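Local structure of Sodium/sialic acid symporter SiaT (Proteus mirabilis, 5NV9) at residues F123-F128 against N356-T361; I198-K203 against P317-T322. The protein uses the inward sodium gradient to carry the sialic acid N-acetylneuraminic acid into the bacterial cell, taking up two sodium ions with each sugar. All blocks are in the same frame, centred on the assembly; numbering follows the deposited sequence.

Interaction 1: F123-F128 against N356-T361; sequences FASLSF and NSDIYT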
ATOM      1  N   PHE A 123       4.056 -17.413 -10.795  1.00 21.33           N
ATOM      2  CA  PHE A 123       3.112 -17.541  -9.715  1.00 21.94           C
ATOM      3  C   PHE A 123       3.087 -16.210  -8.946  1.00 23.86           C
ATOM      4  O   PHE A 123       1.993 -15.683  -8.664  1.00 24.44           O
ATOM      5  CB  PHE A 123       3.393 -18.686  -8.776  1.00 20.60           C
ATOM      6  CG  PHE A 123       2.659 -18.592  -7.468  1.00 19.10           C
ATOM      7  CD1 PHE A 123       1.337 -18.963  -7.368  1.00 20.39           C
ATOM      8  CD2 PHE A 123       3.307 -18.136  -6.328  1.00 20.01           C
ATOM      9  CE1 PHE A 123       0.661 -18.878  -6.168  1.00 20.96           C
ATOM     10  CE2 PHE A 123       2.637 -17.981  -5.116  1.00 19.78           C
ATOM     11  CZ  PHE A 123       1.315 -18.390  -5.029  1.00 21.41           C
ATOM     12  N   ALA A 124       4.263 -15.667  -8.652  1.00 23.71           N
ATOM     13  CA  ALA A 124       4.371 -14.426  -7.869  1.00 24.20           C
ATOM     14  C   ALA A 124       3.834 -13.195  -8.598  1.00 24.73           C
ATOM     15  O   ALA A 124       3.159 -12.391  -7.988  1.00 24.18           O
ATOM     16  CB  ALA A 124       5.821 -14.196  -7.377  1.00 23.81           C
ATOM     17  N   SER A 125       4.173 -13.061  -9.891  1.00 22.76           N
ATOM     18  CA  SER A 125       3.749 -11.972 -10.716  1.00 21.96           C
ATOM     19  C   SER A 125       2.202 -11.919 -10.906  1.00 22.95           C
ATOM     20  O   SER A 125       1.581 -10.855 -10.776  1.00 21.08           O
ATOM     21  CB  SER A 125       4.428 -12.111 -12.074  1.00 23.81           C
ATOM     22  OG  SER A 125       4.198 -10.990 -12.862  1.00 27.92           O
ATOM     23  N   LEU A 126       1.581 -13.063 -11.198  1.00 22.44           N
ATOM     24  CA  LEU A 126       0.135 -13.160 -11.327  1.00 23.47           C
ATOM     25  C   LEU A 126      -0.552 -12.879  -9.989  1.00 23.80           C
ATOM     26  O   LEU A 126      -1.593 -12.196  -9.952  1.00 27.70           O
ATOM     27  CB  LEU A 126      -0.265 -14.532 -11.883  1.00 27.02           C
ATOM     28  CG  LEU A 126       0.228 -14.770 -13.306  1.00 30.90           C
ATOM     29  CD1 LEU A 126       0.109 -16.224 -13.663  1.00 33.17           C
ATOM     30  CD2 LEU A 126      -0.535 -13.934 -14.336  1.00 34.64           C
ATOM     31  N   SER A 127       0.018 -13.330  -8.877  1.00 24.33           N
ATOM     32  CA  SER A 127      -0.571 -13.047  -7.577  0.79 25.52           C
ATOM     33  C   SER A 127      -0.500 -11.516  -7.275  1.00 26.01           C
ATOM     34  O   SER A 127      -1.445 -10.939  -6.731  1.00 23.54           O
ATOM     35  CB  SER A 127       0.139 -13.798  -6.466  0.79 27.05           C
ATOM     36  OG  SER A 127      -0.047 -15.192  -6.566  0.79 28.85           O
ATOM     37  N   PHE A 128       0.630 -10.883  -7.629  1.00 24.51           N
ATOM     38  CA  PHE A 128       0.799  -9.460  -7.461  1.00 23.81           C
ATOM     39  C   PHE A 128      -0.246  -8.721  -8.261  1.00 23.70           C
ATOM     40  O   PHE A 128      -0.962  -7.878  -7.714  1.00 26.56           O
ATOM     41  CB  PHE A 128       2.219  -8.926  -7.788  1.00 23.70           C
ATOM     42  CG  PHE A 128       2.291  -7.431  -7.770  1.00 22.54           C
ATOM     43  CD1 PHE A 128       2.528  -6.739  -6.584  1.00 21.80           C
ATOM     44  CD2 PHE A 128       2.011  -6.706  -8.903  1.00 22.80           C
ATOM     45  CE1 PHE A 128       2.517  -5.357  -6.550  1.00 22.71           C
ATOM     46  CE2 PHE A 128       1.991  -5.302  -8.870  1.00 24.52           C
ATOM     47  CZ  PHE A 128       2.273  -4.628  -7.706  1.00 23.27           C
ATOM     48  N   ASN A 356       4.533  -6.221 -18.419  1.00 22.57           N
ATOM     49  CA  ASN A 356       5.495  -5.934 -19.473  1.00 24.58           C
ATOM     50  C   ASN A 356       6.697  -6.920 -19.477  1.00 25.46           C
ATOM     51  O   ASN A 356       7.105  -7.463 -20.539  1.00 23.04           O
ATOM     52  CB  ASN A 356       6.005  -4.491 -19.361  1.00 25.95           C
ATOM     53  CG  ASN A 356       6.353  -3.866 -20.706  1.00 27.65           C
ATOM     54  OD1 ASN A 356       7.509  -3.889 -21.149  1.00 27.67           O
ATOM     55  ND2 ASN A 356       5.333  -3.359 -21.393  1.00 27.71           N
ATOM     56  N   SER A 357       7.252  -7.139 -18.283  1.00 23.81           N
ATOM     57  CA  SER A 357       8.431  -7.953 -18.121  1.00 23.26           C
ATOM     58  C   SER A 357       8.070  -9.445 -18.040  1.00 23.18           C
ATOM     59  O   SER A 357       8.593 -10.228 -18.829  1.00 21.97           O
ATOM     60  CB  SER A 357       9.235  -7.526 -16.874  1.00 23.76           C
ATOM     61  OG  SER A 357      10.350  -8.425 -16.659  1.00 24.72           O
ATOM     62  N   ASP A 358       7.176  -9.792 -17.085  1.00 24.88           N
ATOM     63  CA  ASP A 358       6.904 -11.166 -16.682  1.00 21.45           C
ATOM     64  C   ASP A 358       5.959 -11.871 -17.656  1.00 24.14           C
ATOM     65  O   ASP A 358       5.990 -13.092 -17.750  1.00 23.25           O
ATOM     66  CB  ASP A 358       6.288 -11.266 -15.280  1.00 22.31           C
ATOM     67  CG  ASP A 358       7.166 -10.631 -14.201  1.00 22.41           C
ATOM     68  OD1 ASP A 358       8.385 -10.780 -14.307  1.00 21.28           O
ATOM     69  OD2 ASP A 358       6.646  -9.964 -13.278  1.00 22.81           O
ATOM     70  N   ILE A 359       5.130 -11.119 -18.377  1.00 23.77           N
ATOM     71  CA  ILE A 359       4.169 -11.721 -19.282  1.00 23.90           C
ATOM     72  C   ILE A 359       4.590 -11.472 -20.752  1.00 26.00           C
ATOM     73  O   ILE A 359       5.000 -12.416 -21.489  1.00 24.74           O
ATOM     74  CB  ILE A 359       2.748 -11.259 -18.961  1.00 23.64           C
ATOM     75  CG1 ILE A 359       2.391 -11.522 -17.481  1.00 25.06           C
ATOM     76  CG2 ILE A 359       1.721 -11.962 -19.830  1.00 24.16           C
ATOM     77  CD1 ILE A 359       2.472 -12.958 -17.042  1.00 23.69           C
ATOM     78  N   TYR A 360       4.551 -10.217 -21.158  1.00 22.90           N
ATOM     79  CA  TYR A 360       4.771  -9.836 -22.525  1.00 24.44           C
ATOM     80  C   TYR A 360       6.198 -10.081 -23.026  1.00 22.57           C
ATOM     81  O   TYR A 360       6.411 -10.644 -24.080  1.00 24.29           O
ATOM     82  CB  TYR A 360       4.399  -8.342 -22.694  1.00 26.36           C
ATOM     83  CG  TYR A 360       4.579  -7.799 -24.087  1.00 27.11           C
ATOM     84  CD1 TYR A 360       3.878  -8.334 -25.164  1.00 29.58           C
ATOM     85  CD2 TYR A 360       5.436  -6.697 -24.329  1.00 29.19           C
ATOM     86  CE1 TYR A 360       4.047  -7.817 -26.463  1.00 29.80           C
ATOM     87  CE2 TYR A 360       5.630  -6.197 -25.613  1.00 29.22           C
ATOM     88  CZ  TYR A 360       4.911  -6.733 -26.670  1.00 32.25           C
ATOM     89  OH  TYR A 360       5.101  -6.223 -27.946  1.00 31.76           O
ATOM     90  N   THR A 361       7.191  -9.663 -22.284  1.00 24.68           N
ATOM     91  CA  THR A 361       8.549  -9.858 -22.719  1.00 25.56           C
ATOM     92  C   THR A 361       8.935 -11.340 -22.502  1.00 28.59           C
ATOM     93  O   THR A 361       9.424 -12.021 -23.409  1.00 29.79           O
ATOM     94  CB  THR A 361       9.486  -8.864 -22.013  1.00 26.92           C
ATOM     95  OG1 THR A 361       9.062  -7.521 -22.297  1.00 25.91           O
ATOM     96  CG2 THR A 361      10.887  -9.034 -22.475  1.00 29.63           C
TER
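S125 and D358 carry the polar half of this contact: S125 OG gives a hydrogen bond of 2.7 Å to D358 OD2. The donor comes to the anti side of the carboxylate and lies 27° out of its plane. S125 OG sits anti to its own backbone N (chi1 -172°), a setting that carries the hydroxyl out from helix 118-151 toward helix 328-361. It lies close beside the aspartate's aliphatic carbon too, with S125 OG 3.2 Å from D358 CB. The CA atoms of the two residues, 6.8 Å apart, mark the nearest approach of the backbones. This is the cytoplasmic end of a LeuT-fold transporter of the sodium:solute symporter family, where helix 328-361 leaves its membrane span through a wider, pi-type turn at 356-361. D358 is gripped at both oxygens: OD2 is also hydrogen-bonded to S107 and OD1 forms a salt bridge with R121. The carboxylate is thus held in its rotation, and the arginine would be expected to favour its charged form. Beside this polar pair, I359 adds an apolar touch, I359 CD1 lying 4.2 Å from L126 CD2. The two side chains cross at about a right angle and meet through these methyl ends, L126 being on the surface of the protein. C354, one turn before D358 on helix 328-361, also touches S125.

Interaction 2: I198-K203 against P317-T322; sequences IMICFK and PLFIVT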
ATOM      1  N   ILE A 198      -4.200  19.163  15.191  1.00 24.69           N
ATOM      2  CA  ILE A 198      -4.183  20.505  15.764  1.00 25.86           C
ATOM      3  C   ILE A 198      -5.556  21.154  16.004  1.00 26.27           C
ATOM      4  O   ILE A 198      -5.819  21.686  17.105  1.00 27.74           O
ATOM      5  CB  ILE A 198      -3.301  21.435  14.905  1.00 28.07           C
ATOM      6  CG1 ILE A 198      -1.843  21.020  15.101  1.00 28.88           C
ATOM      7  CG2 ILE A 198      -3.490  22.908  15.327  1.00 28.20           C
ATOM      8  CD1 ILE A 198      -0.941  21.511  14.002  1.00 30.74           C
HETATM    9  N   MSE A 199      -6.401  21.096  14.979  1.00 23.82           N
HETATM   10  CA  MSE A 199      -7.724  21.613  15.028  1.00 26.61           C
HETATM   11  C   MSE A 199      -8.592  20.922  16.039  1.00 23.54           C
HETATM   12  O   MSE A 199      -9.425  21.596  16.682  1.00 20.59           O
HETATM   13  CB  MSE A 199      -8.410  21.520  13.656  1.00 32.39           C
HETATM   14  CG  MSE A 199      -7.536  22.281  12.618  1.00 44.93           C
HETATM   15 SE   MSE A 199      -8.551  23.605  11.536  1.00 57.24          SE
HETATM   16  CE  MSE A 199      -9.238  24.475  13.174  1.00 59.93           C
ATOM     17  N   ILE A 200      -8.479  19.596  16.148  1.00 19.98           N
ATOM     18  CA  ILE A 200      -9.246  18.887  17.157  1.00 22.44           C
ATOM     19  C   ILE A 200      -8.726  19.306  18.534  1.00 20.75           C
ATOM     20  O   ILE A 200      -9.515  19.481  19.435  1.00 22.00           O
ATOM     21  CB  ILE A 200      -9.182  17.341  17.072  1.00 21.05           C
ATOM     22  CG1 ILE A 200      -9.706  16.824  15.748  1.00 21.78           C
ATOM     23  CG2 ILE A 200     -10.035  16.734  18.198  1.00 22.27           C
ATOM     24  CD1 ILE A 200      -9.259  15.401  15.449  1.00 23.80           C
ATOM     25  N   CYS A 201      -7.421  19.467  18.702  1.00 22.51           N
ATOM     26  CA  CYS A 201      -6.912  19.928  20.011  1.00 26.22           C
ATOM     27  C   CYS A 201      -7.499  21.275  20.415  1.00 29.11           C
ATOM     28  O   CYS A 201      -7.815  21.447  21.595  1.00 32.53           O
ATOM     29  CB  CYS A 201      -5.396  20.083  20.074  1.00 27.35           C
ATOM     30  SG  CYS A 201      -4.411  18.594  20.089  1.00 34.67           S
ATOM     31  N   PHE A 202      -7.658  22.190  19.451  1.00 27.37           N
ATOM     32  CA  PHE A 202      -8.229  23.521  19.720  1.00 29.78           C
ATOM     33  C   PHE A 202      -9.703  23.452  20.028  1.00 28.82           C
ATOM     34  O   PHE A 202     -10.225  24.347  20.630  1.00 30.26           O
ATOM     35  CB  PHE A 202      -7.939  24.500  18.605  1.00 29.29           C
ATOM     36  CG  PHE A 202      -6.560  25.123  18.700  1.00 37.01           C
ATOM     37  CD1 PHE A 202      -6.327  26.201  19.546  1.00 44.01           C
ATOM     38  CD2 PHE A 202      -5.499  24.640  17.944  1.00 41.60           C
ATOM     39  CE1 PHE A 202      -5.065  26.779  19.632  1.00 47.32           C
ATOM     40  CE2 PHE A 202      -4.228  25.205  18.017  1.00 42.46           C
ATOM     41  CZ  PHE A 202      -4.010  26.273  18.874  1.00 49.59           C
ATOM     42  N   LYS A 203     -10.383  22.395  19.638  1.00 27.53           N
ATOM     43  CA  LYS A 203     -11.821  22.246  19.948  1.00 29.60           C
ATOM     44  C   LYS A 203     -12.165  21.393  21.183  1.00 27.12           C
ATOM     45  O   LYS A 203     -13.314  21.289  21.561  1.00 27.66           O
ATOM     46  CB  LYS A 203     -12.545  21.673  18.751  1.00 31.29           C
ATOM     47  CG  LYS A 203     -12.341  22.556  17.560  1.00 37.04           C
ATOM     48  CD  LYS A 203     -13.123  22.040  16.388  1.00 41.71           C
ATOM     49  CE  LYS A 203     -14.244  22.994  16.035  1.00 49.82           C
ATOM     50  NZ  LYS A 203     -13.750  23.872  14.948  1.00 49.67           N
ATOM     51  N   PRO A 317     -14.424  11.789   8.762  1.00 27.78           N
ATOM     52  CA  PRO A 317     -14.983  12.678   7.737  1.00 27.72           C
ATOM     53  C   PRO A 317     -16.086  13.601   8.229  1.00 28.94           C
ATOM     54  O   PRO A 317     -16.237  14.710   7.702  1.00 30.09           O
ATOM     55  CB  PRO A 317     -15.573  11.726   6.695  1.00 30.78           C
ATOM     56  CG  PRO A 317     -15.241  10.327   7.122  1.00 29.91           C
ATOM     57  CD  PRO A 317     -14.331  10.390   8.309  1.00 29.72           C
ATOM     58  N   LEU A 318     -16.890  13.113   9.170  1.00 28.53           N
ATOM     59  CA  LEU A 318     -17.892  13.925   9.823  1.00 28.94           C
ATOM     60  C   LEU A 318     -17.296  15.134  10.465  1.00 26.43           C
ATOM     61  O   LEU A 318     -17.787  16.250  10.221  1.00 25.54           O
ATOM     62  CB  LEU A 318     -18.633  13.126  10.898  1.00 36.31           C
ATOM     63  CG  LEU A 318     -19.740  13.989  11.538  1.00 38.08           C
ATOM     64  CD1 LEU A 318     -20.850  14.195  10.520  1.00 36.95           C
ATOM     65  CD2 LEU A 318     -20.266  13.378  12.823  1.00 39.68           C
ATOM     66  N   PHE A 319     -16.267  14.936  11.296  1.00 24.36           N
ATOM     67  CA  PHE A 319     -15.533  16.065  11.873  1.00 24.06           C
ATOM     68  C   PHE A 319     -14.960  17.040  10.841  1.00 24.30           C
ATOM     69  O   PHE A 319     -15.079  18.255  10.999  1.00 23.56           O
ATOM     70  CB  PHE A 319     -14.412  15.604  12.785  1.00 24.46           C
ATOM     71  CG  PHE A 319     -13.686  16.722  13.476  1.00 25.93           C
ATOM     72  CD1 PHE A 319     -12.627  17.378  12.863  1.00 29.38           C
ATOM     73  CD2 PHE A 319     -14.050  17.134  14.744  1.00 28.81           C
ATOM     74  CE1 PHE A 319     -11.966  18.420  13.504  1.00 28.42           C
ATOM     75  CE2 PHE A 319     -13.380  18.180  15.399  1.00 27.10           C
ATOM     76  CZ  PHE A 319     -12.342  18.809  14.785  1.00 26.77           C
ATOM     77  N   ILE A 320     -14.371  16.525   9.782  1.00 22.67           N
ATOM     78  CA  ILE A 320     -13.802  17.397   8.778  1.00 28.22           C
ATOM     79  C   ILE A 320     -14.831  18.318   8.153  1.00 31.07           C
ATOM     80  O   ILE A 320     -14.607  19.510   8.028  1.00 30.35           O
ATOM     81  CB  ILE A 320     -13.120  16.624   7.649  1.00 27.29           C
ATOM     82  CG1 ILE A 320     -11.882  15.890   8.212  1.00 28.60           C
ATOM     83  CG2 ILE A 320     -12.768  17.570   6.493  1.00 25.91           C
ATOM     84  CD1 ILE A 320     -11.518  14.648   7.403  1.00 31.01           C
ATOM     85  N   VAL A 321     -15.952  17.750   7.760  1.00 31.54           N
ATOM     86  CA  VAL A 321     -16.905  18.501   6.999  1.00 35.39           C
ATOM     87  C   VAL A 321     -17.764  19.389   7.896  1.00 37.27           C
ATOM     88  O   VAL A 321     -18.259  20.442   7.421  1.00 35.17           O
ATOM     89  CB  VAL A 321     -17.742  17.556   6.153  1.00 38.08           C
ATOM     90  CG1 VAL A 321     -18.906  18.260   5.524  1.00 41.07           C
ATOM     91  CG2 VAL A 321     -16.846  16.971   5.057  1.00 40.65           C
ATOM     92  N   THR A 322     -17.924  19.013   9.162  1.00 31.95           N
ATOM     93  CA  THR A 322     -18.785  19.773  10.052  1.00 31.18           C
ATOM     94  C   THR A 322     -17.992  20.733  10.885  1.00 32.27           C
ATOM     95  O   THR A 322     -18.547  21.723  11.301  1.00 33.87           O
ATOM     96  CB  THR A 322     -19.656  18.885  10.996  1.00 33.19           C
ATOM     97  OG1 THR A 322     -18.831  18.040  11.826  1.00 32.09           O
ATOM     98  CG2 THR A 322     -20.599  18.033  10.205  1.00 31.41           C
TER
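The ring of F319 has I200 CG1 over one face, 3.4 Å above its plane and offset toward the rim, while the backbone carbonyl oxygen of M199 lies at the ring edge, near its plane. The isoleucine makes a CH-pi contact, I200 CG1 lying 3.8 Å from the centroid of the F319 ring, 27° off the ring normal. It joins two helices at the periplasmic side of the LeuT fold, the end of the long helix 155-203 and the short helix 315-323, which lies in the periplasmic region before helix 328-361. The local axes come no nearer than 11.9 Å and make an angle of 76°, so the long phenylalanine side chain spans most of the gap. CG of F319 lies anti to the backbone N (chi1 -176°), which extends the ring toward helix 155-203 with CZ leading. The packing is closest there, I200 CG1 standing 3.4 Å from F319 CZ. Helix 267-301 packs against both residues: L295 touches I200 and F319, and Y298 meets the F319 ring edge-to-face. The end of the selenomethionine side chain of M199 leads off to M324 and P325, and it is the backbone oxygen that comes nearest the ring, M199 O lying 4.5 Å from F319 CZ. K203 uses the aliphatic part of its chain, approaching the same end of the ring obliquely. The chain bends about its last two bonds, turning the ammonium group away from this apolar contact, and K203 NZ is hydrogen-bonded to the carbonyl oxygen of E323, just beyond the segment. The methylene between these bends, K203 CD, rests 3.7 Å from F319 CZ.

How the interactions relate
The two contacts lie on opposite sides of the chain's centre, interaction 1 at the cytoplasmic end and interaction 2 on the periplasmic side. Their centres are 44 Å apart and their nearest atoms about 27 Å, so they do not touch. Along the chain, 123-128 comes first, then 198-203, 317-322 and finally 356-361; both segments of interaction 2 therefore fall between those of interaction 1. No helix is shared, but the helices are consecutive: 118-151 precedes 155-203, and 315-323 precedes 328-361. Neighbouring helices in the chain thus make one contact near each membrane face, with both contacts away from the sialic acid and sodium sites.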